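Local structure of uncharacterized protein UL16 (Human herpesvirus 5 strain ad169, 2WY3) at residues T27-G32 with R127-L132; V51-Q56 with G110-L115; D63-Q68 with T96-S101. The protein helps the virus escape natural killer cells by blocking the host receptor KLRK1 from its ligands ULBP1 and ULBP2 and holding such ligands inside the cell. All blocks are in the same frame, centred on the assembly; numbering follows the deposited sequence. Where two conformers were deposited one is given.

Contact 1. Residues T27-G32 with R127-L132; sequences TWTLHG and RLYVRL
A parallel strand pair at one edge of the six-stranded mixed sheet joins Thr27-His31 to Arg127-Arg131. Five backbone hydrogen bonds hold it. Trp28 N gives to Arg127 O and Leu30 N to Tyr129 O. Tyr129 N and Arg131 N give back to Trp28 O and Leu30 O. Gly32 N closes the ladder on Arg131 O, at 2.9 Å.

On one face Trp28 packs with Leu128 and Leu30. Trp28 CG stands between the backbone N and the carbonyl carbon (chi1 59°), and the end of the side chain comes nearer the partner strand. Leu128 CD1 lies over the six-membered ring of Trp28, 3.7 Å from its centroid. The same methyl meets Leu30 CG at 3.8 Å. Trp28 NE1 is hydrogen-bonded to Glu126 OE2.

The other face is more polar. Thr29 OG1 meets Tyr129 CB at 3.6 Å. Arg131 CB comes 3.5 Å from His31 ND1.

Strand 27-31 is outermost in this sheet within the chain. Strand 121-131 has strand 110-118 on its other flank. Leu128 and Val130 also touch strand 34-41 of the three-stranded sheet, and Trp28 and Leu30 touch another protein chain.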
loop_
_atom_site.group_PDB
_atom_site.type_symbol
_atom_site.label_atom_id
_atom_site.label_comp_id
_atom_site.label_asym_id
_atom_site.label_seq_id
_atom_site.Cartn_x
_atom_site.Cartn_y
_atom_site.Cartn_z
ATOM N N THR B 27 11.510 13.563 3.561
ATOM C CA THR B 27 12.700 12.726 3.751
ATOM C C THR B 27 12.704 12.068 5.135
ATOM O O THR B 27 12.435 12.727 6.145
ATOM C CB THR B 27 13.981 13.554 3.519
ATOM O OG1 THR B 27 15.142 12.726 3.652
ATOM C CG2 THR B 27 14.050 14.718 4.501
ATOM N N TRP B 28 12.983 10.766 5.176
ATOM C CA TRP B 28 12.926 10.004 6.419
ATOM C C TRP B 28 13.796 8.771 6.330
ATOM O O TRP B 28 14.374 8.496 5.272
ATOM C CB TRP B 28 11.483 9.637 6.763
ATOM C CG TRP B 28 10.797 8.820 5.725
ATOM C CD1 TRP B 28 10.633 9.130 4.401
ATOM C CD2 TRP B 28 10.164 7.559 5.924
ATOM N NE1 TRP B 28 9.935 8.129 3.764
ATOM C CE2 TRP B 28 9.631 7.155 4.680
ATOM C CE3 TRP B 28 9.980 6.736 7.035
ATOM C CZ2 TRP B 28 8.947 5.956 4.518
ATOM C CZ3 TRP B 28 9.294 5.547 6.871
ATOM C CH2 TRP B 28 8.786 5.169 5.623
ATOM N N THR B 29 13.925 8.063 7.455
ATOM C CA THR B 29 14.857 6.937 7.580
ATOM C C THR B 29 14.103 5.757 8.188
ATOM O O THR B 29 13.298 5.941 9.115
ATOM C CB THR B 29 16.063 7.291 8.512
ATOM O OG1 THR B 29 16.794 8.395 7.972
ATOM C CG2 THR B 29 17.013 6.097 8.681
ATOM N N LEU B 30 14.330 4.561 7.642
ATOM C CA LEU B 30 13.815 3.325 8.238
ATOM C C LEU B 30 14.985 2.450 8.653
ATOM O O LEU B 30 15.953 2.339 7.915
ATOM C CB LEU B 30 12.992 2.536 7.217
ATOM C CG LEU B 30 11.581 3.067 7.012
ATOM C CD1 LEU B 30 10.925 2.367 5.827
ATOM C CD2 LEU B 30 10.776 2.845 8.297
ATOM N N HIS B 31 14.870 1.805 9.812
ATOM C CA HIS B 31 15.862 0.839 10.260
ATOM C C HIS B 31 15.262 -0.556 10.213
ATOM O O HIS B 31 14.295 -0.833 10.920
ATOM C CB HIS B 31 16.306 1.156 11.692
ATOM C CG HIS B 31 17.061 2.439 11.817
ATOM N ND1 HIS B 31 18.432 2.509 11.696
ATOM C CD2 HIS B 31 16.637 3.703 12.044
ATOM C CE1 HIS B 31 18.822 3.763 11.847
ATOM N NE2 HIS B 31 17.752 4.507 12.062
ATOM N N GLY B 32 15.816 -1.425 9.371
ATOM C CA GLY B 32 15.391 -2.818 9.324
ATOM C C GLY B 32 14.247 -3.060 8.353
ATOM O O GLY B 32 13.708 -4.161 8.268
ATOM N N ARG B 127 12.400 11.050 -0.304
ATOM C CA ARG B 127 13.684 10.385 -0.127
ATOM C C ARG B 127 13.589 9.491 1.096
ATOM O O ARG B 127 13.141 9.925 2.160
ATOM C CB ARG B 127 14.797 11.420 0.065
ATOM C CG ARG B 127 16.116 10.835 0.621
ATOM C CD ARG B 127 17.181 11.924 0.637
ATOM N NE ARG B 127 17.607 12.277 -0.718
ATOM C CZ ARG B 127 18.318 13.356 -1.027
ATOM N NH1 ARG B 127 18.667 14.229 -0.082
ATOM N NH2 ARG B 127 18.669 13.569 -2.287
ATOM N N LEU B 128 13.986 8.230 0.938
ATOM C CA LEU B 128 13.979 7.299 2.058
ATOM C C LEU B 128 15.388 6.768 2.264
ATOM O O LEU B 128 15.996 6.245 1.330
ATOM C CB LEU B 128 13.032 6.128 1.776
ATOM C CG LEU B 128 13.197 4.954 2.739
ATOM C CD1 LEU B 128 12.682 5.360 4.138
ATOM C CD2 LEU B 128 12.479 3.704 2.200
ATOM N N TYR B 129 15.909 6.928 3.478
ATOM C CA TYR B 129 17.153 6.266 3.850
ATOM C C TYR B 129 16.823 4.930 4.505
ATOM O O TYR B 129 15.931 4.854 5.351
ATOM C CB TYR B 129 17.933 7.128 4.836
ATOM C CG TYR B 129 18.610 8.329 4.208
ATOM C CD1 TYR B 129 19.828 8.196 3.549
ATOM C CD2 TYR B 129 18.044 9.597 4.309
ATOM C CE1 TYR B 129 20.465 9.301 3.000
ATOM C CE2 TYR B 129 18.680 10.721 3.751
ATOM C CZ TYR B 129 19.885 10.550 3.099
ATOM O OH TYR B 129 20.526 11.630 2.536
ATOM N N VAL B 130 17.557 3.890 4.116
ATOM C CA VAL B 130 17.370 2.536 4.645
ATOM C C VAL B 130 18.646 2.091 5.346
ATOM O O VAL B 130 19.738 2.196 4.781
ATOM C CB VAL B 130 17.043 1.558 3.514
ATOM C CG1 VAL B 130 17.077 0.111 4.014
ATOM C CG2 VAL B 130 15.680 1.921 2.882
ATOM N N ARG B 131 18.501 1.616 6.581
ATOM C CA ARG B 131 19.637 1.183 7.390
ATOM C C ARG B 131 19.342 -0.202 7.936
ATOM O O ARG B 131 18.196 -0.596 8.003
ATOM C CB ARG B 131 19.844 2.159 8.544
ATOM C CG ARG B 131 20.196 3.562 8.069
ATOM C CD ARG B 131 21.601 3.538 7.449
ATOM N NE ARG B 131 22.064 4.885 7.101
ATOM C CZ ARG B 131 22.009 5.414 5.882
ATOM N NH1 ARG B 131 21.498 4.720 4.858
ATOM N NH2 ARG B 131 22.455 6.650 5.686
ATOM N N LEU B 132 20.380 -0.943 8.313
ATOM C CA LEU B 132 20.167 -2.237 8.943
ATOM C C LEU B 132 19.507 -2.023 10.298
ATOM O O LEU B 132 19.561 -0.926 10.856
ATOM C CB LEU B 132 21.500 -2.966 9.118
ATOM C CG LEU B 132 22.304 -3.261 7.849
ATOM C CD1 LEU B 132 23.601 -3.983 8.209
ATOM C CD2 LEU B 132 21.487 -4.097 6.880
#

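Contact 2. Residues V51-Q56 with G110-L115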
loop_
_atom_site.group_PDB
_atom_site.type_symbol
_atom_site.label_atom_id
_atom_site.label_comp_id
_atom_site.label_asym_id
_atom_site.label_seq_id
_atom_site.Cartn_x
_atom_site.Cartn_y
_atom_site.Cartn_z
ATOM N N VAL B 51 12.620 5.585 -9.555
ATOM C CA VAL B 51 13.259 5.576 -8.246
ATOM C C VAL B 51 14.750 5.287 -8.409
ATOM O O VAL B 51 15.127 4.303 -9.040
ATOM C CB VAL B 51 12.651 4.490 -7.333
ATOM C CG1 VAL B 51 13.259 4.569 -5.951
ATOM C CG2 VAL B 51 11.125 4.642 -7.253
ATOM N N ALA B 52 15.580 6.164 -7.847
ATOM C CA ALA B 52 17.025 5.968 -7.835
ATOM C C ALA B 52 17.455 5.387 -6.495
ATOM O O ALA B 52 16.965 5.810 -5.448
ATOM C CB ALA B 52 17.738 7.312 -8.072
ATOM N N PHE B 53 18.378 4.428 -6.533
ATOM C CA PHE B 53 18.930 3.827 -5.323
ATOM C C PHE B 53 20.438 4.074 -5.249
ATOM O O PHE B 53 21.198 3.584 -6.097
ATOM C CB PHE B 53 18.667 2.311 -5.300
ATOM C CG PHE B 53 19.490 1.565 -4.267
ATOM C CD1 PHE B 53 19.524 1.988 -2.950
ATOM C CD2 PHE B 53 20.232 0.446 -4.625
ATOM C CE1 PHE B 53 20.283 1.318 -1.993
ATOM C CE2 PHE B 53 20.991 -0.240 -3.675
ATOM C CZ PHE B 53 21.022 0.199 -2.358
ATOM N N THR B 54 20.872 4.815 -4.237
ATOM C CA THR B 54 22.306 5.079 -4.054
ATOM C C THR B 54 22.797 4.243 -2.870
ATOM O O THR B 54 22.293 4.383 -1.761
ATOM C CB THR B 54 22.552 6.594 -3.788
ATOM O OG1 THR B 54 22.094 7.372 -4.910
ATOM C CG2 THR B 54 24.033 6.872 -3.555
ATOM N N TRP B 55 23.775 3.368 -3.095
ATOM C CA TRP B 55 24.241 2.445 -2.052
ATOM C C TRP B 55 24.866 3.194 -0.873
ATOM O O TRP B 55 25.640 4.125 -1.074
ATOM C CB TRP B 55 25.298 1.511 -2.656
ATOM C CG TRP B 55 25.658 0.346 -1.796
ATOM C CD1 TRP B 55 24.847 -0.325 -0.913
ATOM C CD2 TRP B 55 26.922 -0.315 -1.769
ATOM N NE1 TRP B 55 25.551 -1.376 -0.333
ATOM C CE2 TRP B 55 26.825 -1.381 -0.842
ATOM C CE3 TRP B 55 28.129 -0.118 -2.450
ATOM C CZ2 TRP B 55 27.900 -2.238 -0.575
ATOM C CZ3 TRP B 55 29.197 -0.965 -2.173
ATOM C CH2 TRP B 55 29.071 -2.016 -1.250
ATOM N N GLN B 56 24.539 2.788 0.354
ATOM C CA GLN B 56 25.085 3.476 1.526
ATOM C C GLN B 56 26.604 3.521 1.489
ATOM O O GLN B 56 27.213 4.492 1.936
ATOM C CB GLN B 56 24.657 2.794 2.833
ATOM C CG GLN B 56 25.118 3.549 4.090
ATOM C CD GLN B 56 24.659 2.886 5.384
ATOM O OE1 GLN B 56 23.955 1.889 5.358
ATOM N NE2 GLN B 56 25.051 3.454 6.522
ATOM N N GLY B 110 20.914 2.265 1.980
ATOM C CA GLY B 110 21.272 3.431 1.199
ATOM C C GLY B 110 20.127 4.416 1.100
ATOM O O GLY B 110 19.376 4.584 2.057
ATOM N N ARG B 111 20.028 5.076 -0.048
ATOM C CA ARG B 111 19.096 6.203 -0.227
ATOM C C ARG B 111 18.230 5.934 -1.439
ATOM O O ARG B 111 18.765 5.686 -2.524
ATOM C CB ARG B 111 19.919 7.472 -0.466
ATOM C CG ARG B 111 19.169 8.798 -0.326
ATOM C CD ARG B 111 20.111 9.977 -0.629
ATOM N NE ARG B 111 20.199 10.222 -2.062
ATOM C CZ ARG B 111 21.328 10.305 -2.754
ATOM N NH1 ARG B 111 22.508 10.179 -2.147
ATOM N NH2 ARG B 111 21.267 10.521 -4.062
ATOM N N TYR B 112 16.906 5.976 -1.263
ATOM C CA TYR B 112 15.957 5.755 -2.360
ATOM C C TYR B 112 15.256 7.074 -2.655
ATOM O O TYR B 112 14.553 7.603 -1.792
ATOM C CB TYR B 112 14.922 4.667 -1.994
ATOM C CG TYR B 112 15.566 3.290 -1.878
ATOM C CD1 TYR B 112 15.504 2.384 -2.935
ATOM C CD2 TYR B 112 16.264 2.919 -0.728
ATOM C CE1 TYR B 112 16.111 1.129 -2.845
ATOM C CE2 TYR B 112 16.876 1.659 -0.633
ATOM C CZ TYR B 112 16.796 0.783 -1.694
ATOM O OH TYR B 112 17.411 -0.458 -1.603
ATOM N N ASP B 113 15.469 7.601 -3.858
ATOM C CA ASP B 113 14.937 8.910 -4.247
ATOM C C ASP B 113 13.848 8.721 -5.299
ATOM O O ASP B 113 14.131 8.248 -6.400
ATOM C CB ASP B 113 16.047 9.800 -4.833
ATOM C CG ASP B 113 17.052 10.266 -3.780
ATOM O OD1 ASP B 113 16.630 10.571 -2.652
ATOM O OD2 ASP B 113 18.263 10.328 -4.072
ATOM N N CYS B 114 12.615 9.094 -4.969
ATOM C CA CYS B 114 11.527 9.051 -5.948
ATOM C C CYS B 114 11.569 10.304 -6.790
ATOM O O CYS B 114 11.471 11.416 -6.268
ATOM C CB CYS B 114 10.180 8.932 -5.258
ATOM S SG CYS B 114 10.028 7.283 -4.499
ATOM N N LEU B 115 11.698 10.114 -8.103
ATOM C CA LEU B 115 12.078 11.179 -9.013
ATOM C C LEU B 115 10.906 11.636 -9.840
ATOM O O LEU B 115 10.034 10.839 -10.167
ATOM C CB LEU B 115 13.139 10.670 -9.999
ATOM C CG LEU B 115 14.408 10.053 -9.406
ATOM C CD1 LEU B 115 15.363 9.666 -10.543
ATOM C CD2 LEU B 115 15.065 11.032 -8.454
HETATM O O HOH W 1 19.354 7.753 -4.683
HETATM O O HOH W 2 22.940 9.555 -6.224
#
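Phe53 and Tyr112 form an offset stack on an antiparallel pair inside the six-stranded sheet. Their centroids are 4.5 Å apart and the planes 16° from parallel. The two side chains leave a non-hydrogen-bonded pair side by side.

Phe53 can be followed outward. CB meets Tyr112 CE1. CG is anti to the backbone N (chi1 166°) and lies near Tyr112 CE1 and CZ. Phe53 CD1 sits over the rim of the tyrosine ring, 3.2 Å from Tyr112 CZ, a tight approach. Phe53 CE1 lies 3.4 Å from Tyr112 OH and also nears Gly110 CA, which comes to the ring edge. Phe53 CZ is 3.7 Å from Tyr112 OH. The phenol oxygen thus stands over one face of Phe53, toward its rim. That hydroxyl is also hydrogen-bonded to Thr108 O and Arg102 NH1, and Arg102 makes a cation-pi contact with Phe53.

On the same face Val51 CG2 touches Cys114 SG, which is in a disulfide with Cys38. Four backbone hydrogen bonds join Ala52 to Asp113 and Thr54 to Arg111.

The opposite face is mostly polar, though Ala52 CB meets Leu115 CD1 there. Thr54 CB and OG1 lie over one face of the Arg111 guanidinium. Arg111 grips Asp113 OD2 side-on with two nitrogens, NE at 2.8 Å and NH2 at 3.0 Å. One water lies within hydrogen-bonding distance of Thr54 OG1, Arg111 O and Asp113 OD2, but may not serve all at once. A second links Thr54 OG1 to Arg111 NH2. Asp113 OD1 forms a salt bridge with Arg127 NE.

The chemistry is two-sided: rings and disulfide against a carboxylate held by two arginines. These would probably keep Asp113 ionised, and its charge would in turn offset the repulsion between Arg111 and Arg127.

Contact 3. Residues D63-Q68 with T96-S101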
loop_
_atom_site.group_PDB
_atom_site.type_symbol
_atom_site.label_atom_id
_atom_site.label_comp_id
_atom_site.label_asym_id
_atom_site.label_seq_id
_atom_site.Cartn_x
_atom_site.Cartn_y
_atom_site.Cartn_z
ATOM N N ASP B 63 21.562 2.710 -8.695
ATOM C CA ASP B 63 20.686 1.908 -9.530
ATOM C C ASP B 63 19.403 2.697 -9.789
ATOM O O ASP B 63 19.169 3.737 -9.179
ATOM C CB ASP B 63 20.361 0.583 -8.840
ATOM C CG ASP B 63 20.026 -0.531 -9.838
ATOM O OD1 ASP B 63 19.945 -0.251 -11.054
ATOM O OD2 ASP B 63 19.863 -1.689 -9.402
ATOM N N LEU B 64 18.576 2.202 -10.695
ATOM C CA LEU B 64 17.414 2.966 -11.121
ATOM C C LEU B 64 16.346 2.033 -11.647
ATOM O O LEU B 64 16.652 1.103 -12.384
ATOM C CB LEU B 64 17.840 3.908 -12.257
ATOM C CG LEU B 64 16.779 4.831 -12.860
ATOM C CD1 LEU B 64 16.401 5.924 -11.858
ATOM C CD2 LEU B 64 17.290 5.451 -14.172
ATOM N N TRP B 65 15.092 2.273 -11.282
ATOM C CA TRP B 65 13.992 1.657 -12.007
ATOM C C TRP B 65 13.028 2.726 -12.489
ATOM O O TRP B 65 12.898 3.769 -11.849
ATOM C CB TRP B 65 13.305 0.527 -11.211
ATOM C CG TRP B 65 12.348 0.866 -10.064
ATOM C CD1 TRP B 65 12.662 0.985 -8.736
ATOM C CD2 TRP B 65 10.913 1.001 -10.150
ATOM N NE1 TRP B 65 11.510 1.217 -7.996
ATOM C CE2 TRP B 65 10.430 1.233 -8.840
ATOM C CE3 TRP B 65 9.994 0.954 -11.210
ATOM C CZ2 TRP B 65 9.065 1.430 -8.560
ATOM C CZ3 TRP B 65 8.634 1.157 -10.935
ATOM C CH2 TRP B 65 8.189 1.394 -9.616
ATOM N N LEU B 66 12.390 2.480 -13.630
ATOM C CA LEU B 66 11.592 3.500 -14.306
ATOM C C LEU B 66 10.213 2.976 -14.705
ATOM O O LEU B 66 10.049 1.802 -15.008
ATOM C CB LEU B 66 12.311 4.002 -15.569
ATOM C CG LEU B 66 13.670 4.684 -15.378
ATOM C CD1 LEU B 66 14.298 4.982 -16.733
ATOM C CD2 LEU B 66 13.515 5.960 -14.539
ATOM N N TYR B 67 9.241 3.887 -14.713
ATOM C CA TYR B 67 7.833 3.559 -14.932
ATOM C C TYR B 67 7.254 4.537 -15.949
ATOM O O TYR B 67 7.551 5.735 -15.900
ATOM C CB TYR B 67 7.101 3.697 -13.596
ATOM C CG TYR B 67 5.753 3.021 -13.490
ATOM C CD1 TYR B 67 4.583 3.771 -13.380
ATOM C CD2 TYR B 67 5.654 1.631 -13.459
ATOM C CE1 TYR B 67 3.343 3.145 -13.259
ATOM C CE2 TYR B 67 4.438 1.012 -13.334
ATOM C CZ TYR B 67 3.289 1.771 -13.225
ATOM O OH TYR B 67 2.077 1.135 -13.110
ATOM N N GLN B 68 6.457 4.033 -16.888
ATOM C CA GLN B 68 5.828 4.879 -17.902
ATOM C C GLN B 68 4.574 4.202 -18.423
ATOM O O GLN B 68 4.598 3.013 -18.755
ATOM C CB GLN B 68 6.788 5.132 -19.076
ATOM C CG GLN B 68 6.275 6.129 -20.141
ATOM C CD GLN B 68 7.155 6.151 -21.389
ATOM O OE1 GLN B 68 7.806 5.157 -21.710
ATOM N NE2 GLN B 68 7.169 7.283 -22.100
ATOM N N THR B 96 -0.939 7.941 -8.863
ATOM C CA THR B 96 -0.158 6.747 -9.138
ATOM C C THR B 96 0.847 6.594 -8.002
ATOM O O THR B 96 1.501 7.553 -7.634
ATOM C CB THR B 96 0.625 6.896 -10.454
ATOM O OG1 THR B 96 -0.296 7.085 -11.536
ATOM C CG2 THR B 96 1.465 5.655 -10.715
ATOM N N LYS B 97 0.957 5.399 -7.435
ATOM C CA LYS B 97 1.973 5.169 -6.413
ATOM C C LYS B 97 3.050 4.257 -6.970
ATOM O O LYS B 97 2.743 3.273 -7.652
ATOM C CB LYS B 97 1.349 4.515 -5.186
ATOM C CG LYS B 97 0.524 5.467 -4.336
ATOM C CD LYS B 97 -0.241 4.697 -3.270
ATOM C CE LYS B 97 -0.924 5.637 -2.291
ATOM N NZ LYS B 97 -1.847 4.881 -1.404
ATOM N N LEU B 98 4.308 4.583 -6.689
ATOM C CA LEU B 98 5.403 3.679 -7.013
ATOM C C LEU B 98 5.819 2.958 -5.732
ATOM O O LEU B 98 6.159 3.600 -4.732
ATOM C CB LEU B 98 6.597 4.454 -7.581
ATOM C CG LEU B 98 6.426 5.155 -8.931
ATOM C CD1 LEU B 98 7.783 5.570 -9.483
ATOM C CD2 LEU B 98 5.702 4.249 -9.923
ATOM N N TYR B 99 5.803 1.630 -5.766
ATOM C CA TYR B 99 6.165 0.818 -4.608
ATOM C C TYR B 99 7.521 0.189 -4.802
ATOM O O TYR B 99 7.756 -0.478 -5.808
ATOM C CB TYR B 99 5.159 -0.326 -4.420
ATOM C CG TYR B 99 3.831 0.096 -3.869
ATOM C CD1 TYR B 99 3.508 -0.141 -2.536
ATOM C CD2 TYR B 99 2.892 0.732 -4.676
ATOM C CE1 TYR B 99 2.284 0.237 -2.021
ATOM C CE2 TYR B 99 1.662 1.122 -4.162
ATOM C CZ TYR B 99 1.370 0.867 -2.829
ATOM O OH TYR B 99 0.162 1.252 -2.302
ATOM N N THR B 100 8.412 0.397 -3.838
ATOM C CA THR B 100 9.691 -0.295 -3.813
ATOM C C THR B 100 9.840 -0.971 -2.456
ATOM O O THR B 100 10.043 -0.302 -1.444
ATOM C CB THR B 100 10.870 0.684 -4.020
ATOM O OG1 THR B 100 10.646 1.467 -5.209
ATOM C CG2 THR B 100 12.190 -0.091 -4.143
ATOM N N SER B 101 9.718 -2.293 -2.438
ATOM C CA SER B 101 9.895 -3.068 -1.213
ATOM C C SER B 101 10.982 -4.100 -1.462
ATOM O O SER B 101 10.937 -4.825 -2.449
ATOM C CB SER B 101 8.575 -3.753 -0.821
ATOM O OG SER B 101 8.743 -4.592 0.312
#
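Trp65 and Tyr67 reach from one sheet to Thr100, Leu98 and Thr96 on the other. The strands run nearly antiparallel, but their axes come no nearer than 9.7 Å. The meeting is made mainly by side chains, across a beta sandwich in the predicted extracellular part of UL16.

The Trp65 and Thr100 side chains run past one another from opposite layers. Trp65 NE1 donates to Thr100 OG1 at 2.9 Å, with an angle of 157° at the hydrogen. The oxygen lies in the plane of the indole, at its edge. This bond satisfies a buried indole nitrogen and ties the two layers together. The far side of the six-membered ring turns to Leu98: Trp65 CH2 is 3.8 Å from Leu98 CD2. Between these two points Trp65 CZ2 passes Tyr99 O at 3.6 Å.

Tyr67 is set differently. It crosses Leu98 at a slant, and Leu98 CD2 lies over one face of the phenol ring, 4.1 Å from its centroid. That one methyl therefore touches both aromatic side chains. Further along, Tyr67 CE1 meets Thr96 CG2 at 4.0 Å.

Trp65 also has an edge-to-face partner in Phe76. Strand 62-68 lies between strands 49-55 and 71-74. Strand 95-102 lies between strands 34-41 and 82-89. Val51 and Ile49 of strand 49-55 help fill the interior, touching Thr100 and Leu98. On the outer side of strand 95-102, Tyr99 OH is hydrogen-bonded to an acidic side chain of another protein chain.

Contacts 1 and 2 are neighbouring strand pairs in the six-stranded sheet. Contact 3 crosses from that sheet to the three-stranded one. Contact 2 touches both others: Arg127 reaches Asp113 from contact 1, and backbone bonds join 51-56 to 63-68. Contacts 1 and 3 do not touch, and their centres lie about 17 Å apart. Contact 1 is partly buried at the sheet edge and relies on its backbone ladder. Contacts 2 and 3 are buried. Contact 2 adds stacked rings and a charge network to its ladder, while contact 3 has a single hydrogen bond among apolar and aromatic groups. Along the chain they nest, 3 within 2 within 1.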